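Local structure of contact-dependent inhibitor I (Escherichia coli NC101, 5I4Q) at residues H37-T42 against P49-L54; L27-I32 against L102-A107. The protein probably neutralises the toxin domain of its cognate CdiA effector, as immunity proteins of contact-dependent growth inhibition systems do. One frame throughout, in Å; residues are numbered along the deposited sequence.

Contact 1 of 2, residues H37-T42 against P49-L54; sequences HQIGST and PLFDDL
With CG1 of Ile39 set beside its backbone N (chi1 -72°) and CG of Leu50 turned the same way on its own helix (chi1 -63°), the two side chains run antiparallel alongside one another, and Ile39 CG1 packs 3.5 Å from Leu50 CB. Both branches of the isoleucine lie on the same side of the Phe51 ring. Ile39 CD1 sits over that face as a CH-pi contact, 4.3 Å from the Phe51 centroid and 17° off the normal, while Ile39 CG2 lies 3.7 Å from Phe51 CZ. Ile39 CD1 also meets Leu54 CD2 at 3.9 Å, one turn on from Leu50. This is the closed end of a helical hairpin: helix 4-40 stops, a short turn follows, and helix 44-66 folds back against it. Helix 88-99 packs on the same core, with His95 and Phe98 against Ile39 and Trp94 against Phe51. At the more open margin, the extended Gln38 crosses Leu50 at about a right angle, its NE2 3.4 Å from Leu50 CD2. Past the helix end, Thr42 CG2 and Leu50 CD1 come tip to tip at 4.0 Å, and the Thr42 carbonyl oxygen is hydrogen-bonded to His95 NE2.

Contact 2 of 2, residues L27-I32 against L102-A107; sequences LYEECI and LAWPEA
Trp104 reaches helix 4-40 with the far end of its indole, and its course from CB explains how. From CB, on the segment after helix 88-99, CG turns anti to the backbone N (chi1 -168°), which sends the ring across to residues 27-32. On the way, the CD of Pro105 lies 3.5 Å above one face of the Trp104 ring, toward its rim. The six-membered ring then arrives at the helix: Trp104 CZ3 is 3.6 Å from Ile32 CG2 and 3.7 Å from Glu29 O, and Trp104 CH2 touches Glu29 CG at 3.5 Å. In this all-helical protein the non-helical C-terminal segment is thus pinned to the long first helix by one aromatic side chain, with Leu79 of helix 74-82 also against the indole. Glu29 contributes its aliphatic part, which runs roughly perpendicular to the tryptophan side chain, with the carboxylate plane 68° from that of the ring. Its OE1 forms a salt bridge with Arg75, and Arg75 in turn makes a cation-pi contact with Trp104, so that a single guanidinium ties both residues together. Ile32 is buried, packing also on Leu54, Leu61 and Leu79.

Both contacts use helix 4-40, contact 2 near its middle-to-late turns and contact 1 at its C-terminal end, with centres 11 Å apart. They join directly: Leu54 CD1 of contact 1 packs 3.9 Å from Ile32 CG2 of contact 2, so the two apolar patches adjoin through this pair. Along the chain contact 1 is nested inside contact 2: a turn of about three residues joins helices 4-40 and 44-66, whereas 27-32 meets 102-107 only after helices 74-82 and 88-99 have passed. The hairpin turn and the returning C-terminal segment therefore pack on the later part of the same helix.

Contact 1 of 2, residues H37-T42 against P49-L54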
ATOM      1  N   HIS B  37       1.475  22.264 -21.104  1.00 48.08           N
ATOM      2  CA  HIS B  37       2.342  23.113 -21.923  1.00 55.40           C
ATOM      3  C   HIS B  37       1.847  23.205 -23.358  1.00 53.02           C
ATOM      4  O   HIS B  37       1.697  24.318 -23.868  1.00 54.71           O
ATOM      5  CB  HIS B  37       3.768  22.580 -21.885  1.00 58.95           C
ATOM      6  CG  HIS B  37       4.774  23.453 -22.552  1.00 67.37           C
ATOM      7  ND1 HIS B  37       5.078  24.719 -22.097  1.00 73.08           N
ATOM      8  CD2 HIS B  37       5.598  23.221 -23.607  1.00 68.60           C
ATOM      9  CE1 HIS B  37       6.017  25.243 -22.866  1.00 72.53           C
ATOM     10  NE2 HIS B  37       6.360  24.348 -23.778  1.00 71.20           N
ATOM     11  N   GLN B  38       1.547  22.059 -23.977  1.00 52.58           N
ATOM     12  CA  GLN B  38       1.050  22.020 -25.367  1.00 54.23           C
ATOM     13  C   GLN B  38      -0.262  22.765 -25.528  1.00 54.12           C
ATOM     14  O   GLN B  38      -0.407  23.563 -26.453  1.00 59.71           O
ATOM     15  CB  GLN B  38       0.856  20.595 -25.885  1.00 56.25           C
ATOM     16  CG  GLN B  38       2.120  19.758 -26.021  1.00 60.64           C
ATOM     17  CD  GLN B  38       1.821  18.273 -26.263  1.00 64.76           C
ATOM     18  OE1 GLN B  38       2.218  17.403 -25.476  1.00 69.48           O
ATOM     19  NE2 GLN B  38       1.120  17.980 -27.345  1.00 68.02           N
ATOM     20  N   ILE B  39      -1.219  22.489 -24.642  1.00 51.93           N
ATOM     21  CA  ILE B  39      -2.518  23.152 -24.664  1.00 49.54           C
ATOM     22  C   ILE B  39      -2.377  24.673 -24.601  1.00 52.45           C
ATOM     23  O   ILE B  39      -3.091  25.403 -25.281  1.00 52.57           O
ATOM     24  CB  ILE B  39      -3.414  22.642 -23.505  1.00 45.34           C
ATOM     25  CG1 ILE B  39      -3.877  21.225 -23.784  1.00 44.79           C
ATOM     26  CG2 ILE B  39      -4.665  23.500 -23.316  1.00 43.56           C
ATOM     27  CD1 ILE B  39      -4.318  20.472 -22.528  1.00 45.84           C
ATOM     28  N   GLY B  40      -1.459  25.134 -23.760  1.00 55.80           N
ATOM     29  CA  GLY B  40      -1.201  26.561 -23.583  1.00 57.81           C
ATOM     30  C   GLY B  40      -0.477  27.203 -24.746  1.00 56.97           C
ATOM     31  O   GLY B  40      -0.378  28.395 -24.807  1.00 56.57           O
ATOM     32  N   SER B  41       0.035  26.393 -25.664  1.00 60.12           N
ATOM     33  CA  SER B  41       0.758  26.868 -26.838  1.00 60.13           C
ATOM     34  C   SER B  41      -0.043  26.681 -28.105  1.00 58.65           C
ATOM     35  O   SER B  41       0.520  26.783 -29.163  1.00 62.20           O
ATOM     36  CB  SER B  41       2.040  26.055 -27.038  1.00 63.96           C
ATOM     37  OG  SER B  41       2.851  26.062 -25.895  1.00 72.90           O
ATOM     38  N   THR B  42      -1.333  26.359 -28.043  1.00 60.04           N
ATOM     39  CA  THR B  42      -2.081  26.189 -29.296  1.00 58.57           C
ATOM     40  C   THR B  42      -3.445  26.842 -29.175  1.00 59.48           C
ATOM     41  O   THR B  42      -3.837  27.315 -28.079  1.00 54.27           O
ATOM     42  CB  THR B  42      -2.099  24.694 -29.767  1.00 60.21           C
ATOM     43  OG1 THR B  42      -2.515  24.613 -31.131  1.00 71.19           O
ATOM     44  CG2 THR B  42      -2.968  23.805 -28.966  1.00 55.79           C
ATOM     45  N   PRO B  49      -8.268  17.669 -28.659  1.00 48.55           N
ATOM     46  CA  PRO B  49      -7.802  16.293 -28.448  1.00 50.07           C
ATOM     47  C   PRO B  49      -6.762  16.219 -27.333  1.00 47.29           C
ATOM     48  O   PRO B  49      -6.575  15.168 -26.735  1.00 50.87           O
ATOM     49  CB  PRO B  49      -7.195  15.897 -29.817  1.00 52.84           C
ATOM     50  CG  PRO B  49      -6.964  17.200 -30.528  1.00 52.99           C
ATOM     51  CD  PRO B  49      -8.065  18.094 -30.048  1.00 52.67           C
ATOM     52  N   LEU B  50      -6.120  17.338 -27.044  1.00 45.20           N
ATOM     53  CA  LEU B  50      -5.154  17.399 -25.988  1.00 45.98           C
ATOM     54  C   LEU B  50      -5.850  17.416 -24.648  1.00 44.51           C
ATOM     55  O   LEU B  50      -5.380  16.812 -23.716  1.00 45.13           O
ATOM     56  CB  LEU B  50      -4.236  18.621 -26.121  1.00 45.88           C
ATOM     57  CG  LEU B  50      -3.347  18.681 -27.379  1.00 49.56           C
ATOM     58  CD1 LEU B  50      -2.715  20.062 -27.479  1.00 48.01           C
ATOM     59  CD2 LEU B  50      -2.277  17.587 -27.341  1.00 53.06           C
ATOM     60  N   PHE B  51      -6.979  18.096 -24.573  1.00 42.35           N
ATOM     61  CA  PHE B  51      -7.797  18.123 -23.378  1.00 42.35           C
ATOM     62  C   PHE B  51      -8.386  16.744 -23.164  1.00 44.96           C
ATOM     63  O   PHE B  51      -8.448  16.298 -22.048  1.00 45.16           O
ATOM     64  CB  PHE B  51      -8.943  19.124 -23.508  1.00 42.52           C
ATOM     65  CG  PHE B  51      -8.623  20.500 -23.033  1.00 38.55           C
ATOM     66  CD1 PHE B  51      -8.322  20.733 -21.720  1.00 39.71           C
ATOM     67  CD2 PHE B  51      -8.699  21.560 -23.875  1.00 40.34           C
ATOM     68  CE1 PHE B  51      -8.054  22.008 -21.254  1.00 39.37           C
ATOM     69  CE2 PHE B  51      -8.447  22.852 -23.429  1.00 41.66           C
ATOM     70  CZ  PHE B  51      -8.132  23.077 -22.100  1.00 40.00           C
ATOM     71  N   ASP B  52      -8.773  16.055 -24.234  1.00 46.00           N
ATOM     72  CA  ASP B  52      -9.340  14.707 -24.102  1.00 47.42           C
ATOM     73  C   ASP B  52      -8.355  13.767 -23.406  1.00 47.47           C
ATOM     74  O   ASP B  52      -8.746  13.008 -22.517  1.00 43.63           O
ATOM     75  CB  ASP B  52      -9.693  14.108 -25.472  1.00 50.92           C
ATOM     76  CG  ASP B  52     -10.859  14.853 -26.211  1.00 51.32           C
ATOM     77  OD1 ASP B  52     -11.624  15.682 -25.609  1.00 47.30           O
ATOM     78  OD2 ASP B  52     -11.013  14.572 -27.426  1.00 50.90           O
ATOM     79  N   ASP B  53      -7.080  13.841 -23.808  1.00 47.78           N
ATOM     80  CA  ASP B  53      -5.981  13.089 -23.141  1.00 48.57           C
ATOM     81  C   ASP B  53      -5.781  13.533 -21.690  1.00 46.40           C
ATOM     82  O   ASP B  53      -5.683  12.717 -20.805  1.00 44.76           O
ATOM     83  CB  ASP B  53      -4.640  13.240 -23.871  1.00 53.17           C
ATOM     84  CG  ASP B  53      -4.651  12.648 -25.274  1.00 60.67           C
ATOM     85  OD1 ASP B  53      -5.515  11.778 -25.589  1.00 68.54           O
ATOM     86  OD2 ASP B  53      -3.784  13.058 -26.083  1.00 74.06           O
ATOM     87  N   LEU B  54      -5.754  14.838 -21.461  1.00 43.38           N
ATOM     88  CA  LEU B  54      -5.580  15.367 -20.127  1.00 40.20           C
ATOM     89  C   LEU B  54      -6.677  14.903 -19.196  1.00 39.03           C
ATOM     90  O   LEU B  54      -6.398  14.449 -18.110  1.00 40.33           O
ATOM     91  CB  LEU B  54      -5.584  16.883 -20.195  1.00 40.85           C
ATOM     92  CG  LEU B  54      -5.457  17.601 -18.863  1.00 41.06           C
ATOM     93  CD1 LEU B  54      -4.151  17.195 -18.195  1.00 44.10           C
ATOM     94  CD2 LEU B  54      -5.444  19.096 -19.050  1.00 43.59           C
TER

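Contact 2 of 2, residues L27-I32 against L102-A107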
ATOM      1  N   LEU B  27       5.378   9.359 -13.955  1.00 48.21           N
ATOM      2  CA  LEU B  27       5.046   9.417 -15.385  1.00 49.40           C
ATOM      3  C   LEU B  27       3.757  10.181 -15.664  1.00 48.70           C
ATOM      4  O   LEU B  27       3.696  10.907 -16.619  1.00 50.68           O
ATOM      5  CB  LEU B  27       4.891   8.031 -16.013  1.00 52.50           C
ATOM      6  CG  LEU B  27       6.134   7.125 -16.094  1.00 60.19           C
ATOM      7  CD1 LEU B  27       5.792   5.653 -16.340  1.00 59.94           C
ATOM      8  CD2 LEU B  27       7.085   7.636 -17.158  1.00 63.08           C
ATOM      9  N   TYR B  28       2.712  10.001 -14.852  1.00 45.68           N
ATOM     10  CA  TYR B  28       1.471  10.743 -15.075  1.00 43.97           C
ATOM     11  C   TYR B  28       1.785  12.218 -14.907  1.00 43.35           C
ATOM     12  O   TYR B  28       1.412  13.007 -15.712  1.00 40.40           O
ATOM     13  CB  TYR B  28       0.348  10.298 -14.146  1.00 42.14           C
ATOM     14  CG  TYR B  28      -0.497   9.129 -14.624  1.00 43.00           C
ATOM     15  CD1 TYR B  28      -0.131   7.844 -14.389  1.00 47.12           C
ATOM     16  CD2 TYR B  28      -1.725   9.332 -15.184  1.00 42.99           C
ATOM     17  CE1 TYR B  28      -0.937   6.799 -14.788  1.00 49.21           C
ATOM     18  CE2 TYR B  28      -2.503   8.320 -15.596  1.00 43.05           C
ATOM     19  CZ  TYR B  28      -2.110   7.050 -15.420  1.00 46.17           C
ATOM     20  OH  TYR B  28      -2.938   6.039 -15.821  1.00 49.22           O
ATOM     21  N   GLU B  29       2.548  12.553 -13.885  1.00 45.57           N
ATOM     22  CA  GLU B  29       2.884  13.931 -13.571  1.00 51.58           C
ATOM     23  C   GLU B  29       3.628  14.595 -14.721  1.00 52.38           C
ATOM     24  O   GLU B  29       3.293  15.694 -15.123  1.00 52.78           O
ATOM     25  CB  GLU B  29       3.692  14.022 -12.264  1.00 58.74           C
ATOM     26  CG  GLU B  29       3.261  15.157 -11.348  1.00 68.85           C
ATOM     27  CD  GLU B  29       4.113  15.307 -10.093  1.00 75.92           C
ATOM     28  OE1 GLU B  29       5.107  16.068 -10.165  1.00 84.19           O
ATOM     29  OE2 GLU B  29       3.769  14.703  -9.049  1.00 70.86           O
ATOM     30  N   GLU B  30       4.603  13.907 -15.272  1.00 54.98           N
ATOM     31  CA  GLU B  30       5.388  14.437 -16.370  1.00 60.82           C
ATOM     32  C   GLU B  30       4.531  14.617 -17.616  1.00 58.43           C
ATOM     33  O   GLU B  30       4.557  15.667 -18.233  1.00 56.49           O
ATOM     34  CB  GLU B  30       6.584  13.508 -16.663  1.00 69.43           C
ATOM     35  CG  GLU B  30       7.727  13.617 -15.633  1.00 77.63           C
ATOM     36  CD  GLU B  30       8.760  12.458 -15.662  1.00 84.61           C
ATOM     37  OE1 GLU B  30       8.844  11.713 -16.671  1.00 83.81           O
ATOM     38  OE2 GLU B  30       9.495  12.281 -14.650  1.00 81.77           O
ATOM     39  N   CYS B  31       3.772  13.586 -17.974  1.00 58.55           N
ATOM     40  CA  CYS B  31       2.906  13.602 -19.158  1.00 59.28           C
ATOM     41  C   CYS B  31       1.845  14.757 -19.095  1.00 54.53           C
ATOM     42  O   CYS B  31       1.573  15.464 -20.066  1.00 50.86           O
ATOM     43  CB  CYS B  31       2.233  12.238 -19.291  1.00 64.39           C
ATOM     44  SG  CYS B  31       1.864  11.752 -20.982  1.00 84.76           S
ATOM     45  N   ILE B  32       1.301  14.972 -17.916  1.00 48.57           N
ATOM     46  CA  ILE B  32       0.376  16.049 -17.691  1.00 50.01           C
ATOM     47  C   ILE B  32       1.049  17.422 -17.794  1.00 51.60           C
ATOM     48  O   ILE B  32       0.451  18.306 -18.370  1.00 47.62           O
ATOM     49  CB  ILE B  32      -0.288  15.917 -16.330  1.00 47.61           C
ATOM     50  CG1 ILE B  32      -1.240  14.723 -16.337  1.00 48.24           C
ATOM     51  CG2 ILE B  32      -0.965  17.214 -15.965  1.00 45.17           C
ATOM     52  CD1 ILE B  32      -1.681  14.303 -14.940  1.00 54.01           C
ATOM     53  N   LEU B 102       0.136  29.316 -17.002  1.00 64.89           N
ATOM     54  CA  LEU B 102      -0.082  28.391 -15.888  1.00 61.40           C
ATOM     55  C   LEU B 102       0.447  26.992 -16.268  1.00 61.01           C
ATOM     56  O   LEU B 102       0.030  26.417 -17.289  1.00 53.80           O
ATOM     57  CB  LEU B 102      -1.558  28.355 -15.463  1.00 61.28           C
ATOM     58  CG  LEU B 102      -1.881  27.488 -14.219  1.00 62.87           C
ATOM     59  CD1 LEU B 102      -1.260  28.113 -12.975  1.00 68.77           C
ATOM     60  CD2 LEU B 102      -3.373  27.282 -13.993  1.00 58.24           C
ATOM     61  N   ALA B 103       1.361  26.469 -15.433  1.00 62.64           N
ATOM     62  CA  ALA B 103       2.073  25.209 -15.697  1.00 60.74           C
ATOM     63  C   ALA B 103       1.415  23.977 -15.053  1.00 58.18           C
ATOM     64  O   ALA B 103       1.703  22.845 -15.433  1.00 58.17           O
ATOM     65  CB  ALA B 103       3.525  25.325 -15.223  1.00 62.80           C
ATOM     66  N   TRP B 104       0.548  24.197 -14.077  1.00 55.29           N
ATOM     67  CA  TRP B 104      -0.107  23.116 -13.349  1.00 56.53           C
ATOM     68  C   TRP B 104      -1.440  23.664 -12.825  1.00 57.97           C
ATOM     69  O   TRP B 104      -1.503  24.794 -12.413  1.00 65.36           O
ATOM     70  CB  TRP B 104       0.781  22.679 -12.185  1.00 58.90           C
ATOM     71  CG  TRP B 104       0.342  21.419 -11.548  1.00 61.45           C
ATOM     72  CD1 TRP B 104      -0.358  21.294 -10.396  1.00 64.06           C
ATOM     73  CD2 TRP B 104       0.565  20.085 -12.028  1.00 62.47           C
ATOM     74  NE1 TRP B 104      -0.606  19.970 -10.125  1.00 66.40           N
ATOM     75  CE2 TRP B 104      -0.045  19.202 -11.107  1.00 63.54           C
ATOM     76  CE3 TRP B 104       1.218  19.547 -13.143  1.00 58.67           C
ATOM     77  CZ2 TRP B 104      -0.006  17.807 -11.258  1.00 61.55           C
ATOM     78  CZ3 TRP B 104       1.234  18.158 -13.304  1.00 56.55           C
ATOM     79  CH2 TRP B 104       0.641  17.309 -12.350  1.00 60.68           C
ATOM     80  N   PRO B 105      -2.504  22.880 -12.823  1.00 60.24           N
ATOM     81  CA  PRO B 105      -3.778  23.400 -12.311  1.00 65.57           C
ATOM     82  C   PRO B 105      -3.788  23.903 -10.861  1.00 68.33           C
ATOM     83  O   PRO B 105      -3.218  23.295  -9.973  1.00 65.53           O
ATOM     84  CB  PRO B 105      -4.711  22.209 -12.435  1.00 61.66           C
ATOM     85  CG  PRO B 105      -4.122  21.383 -13.495  1.00 57.27           C
ATOM     86  CD  PRO B 105      -2.646  21.546 -13.406  1.00 56.75           C
ATOM     87  N   GLU B 106      -4.458  25.026 -10.661  1.00 77.69           N
ATOM     88  CA  GLU B 106      -4.650  25.624  -9.349  1.00 85.83           C
ATOM     89  C   GLU B 106      -5.634  26.766  -9.520  1.00 85.08           C
ATOM     90  O   GLU B 106      -5.822  27.278 -10.613  1.00 88.22           O
ATOM     91  CB  GLU B 106      -3.341  26.122  -8.771  1.00 92.28           C
ATOM     92  CG  GLU B 106      -2.434  26.712  -9.820  1.00 97.94           C
ATOM     93  CD  GLU B 106      -1.409  27.664  -9.250  1.00104.13           C
ATOM     94  OE1 GLU B 106      -0.270  27.209  -8.993  1.00100.95           O
ATOM     95  OE2 GLU B 106      -1.749  28.857  -9.072  1.00104.88           O
ATOM     96  N   ALA B 107      -6.273  27.161  -8.437  1.00 61.50           N
ATOM     97  CA  ALA B 107      -7.334  28.195  -8.506  1.00 60.27           C
ATOM     98  C   ALA B 107      -6.738  29.585  -8.677  1.00 62.90           C
ATOM     99  O   ALA B 107      -5.722  29.904  -8.033  1.00 65.48           O
ATOM    100  CB  ALA B 107      -8.192  28.148  -7.252  1.00 60.89           C
TER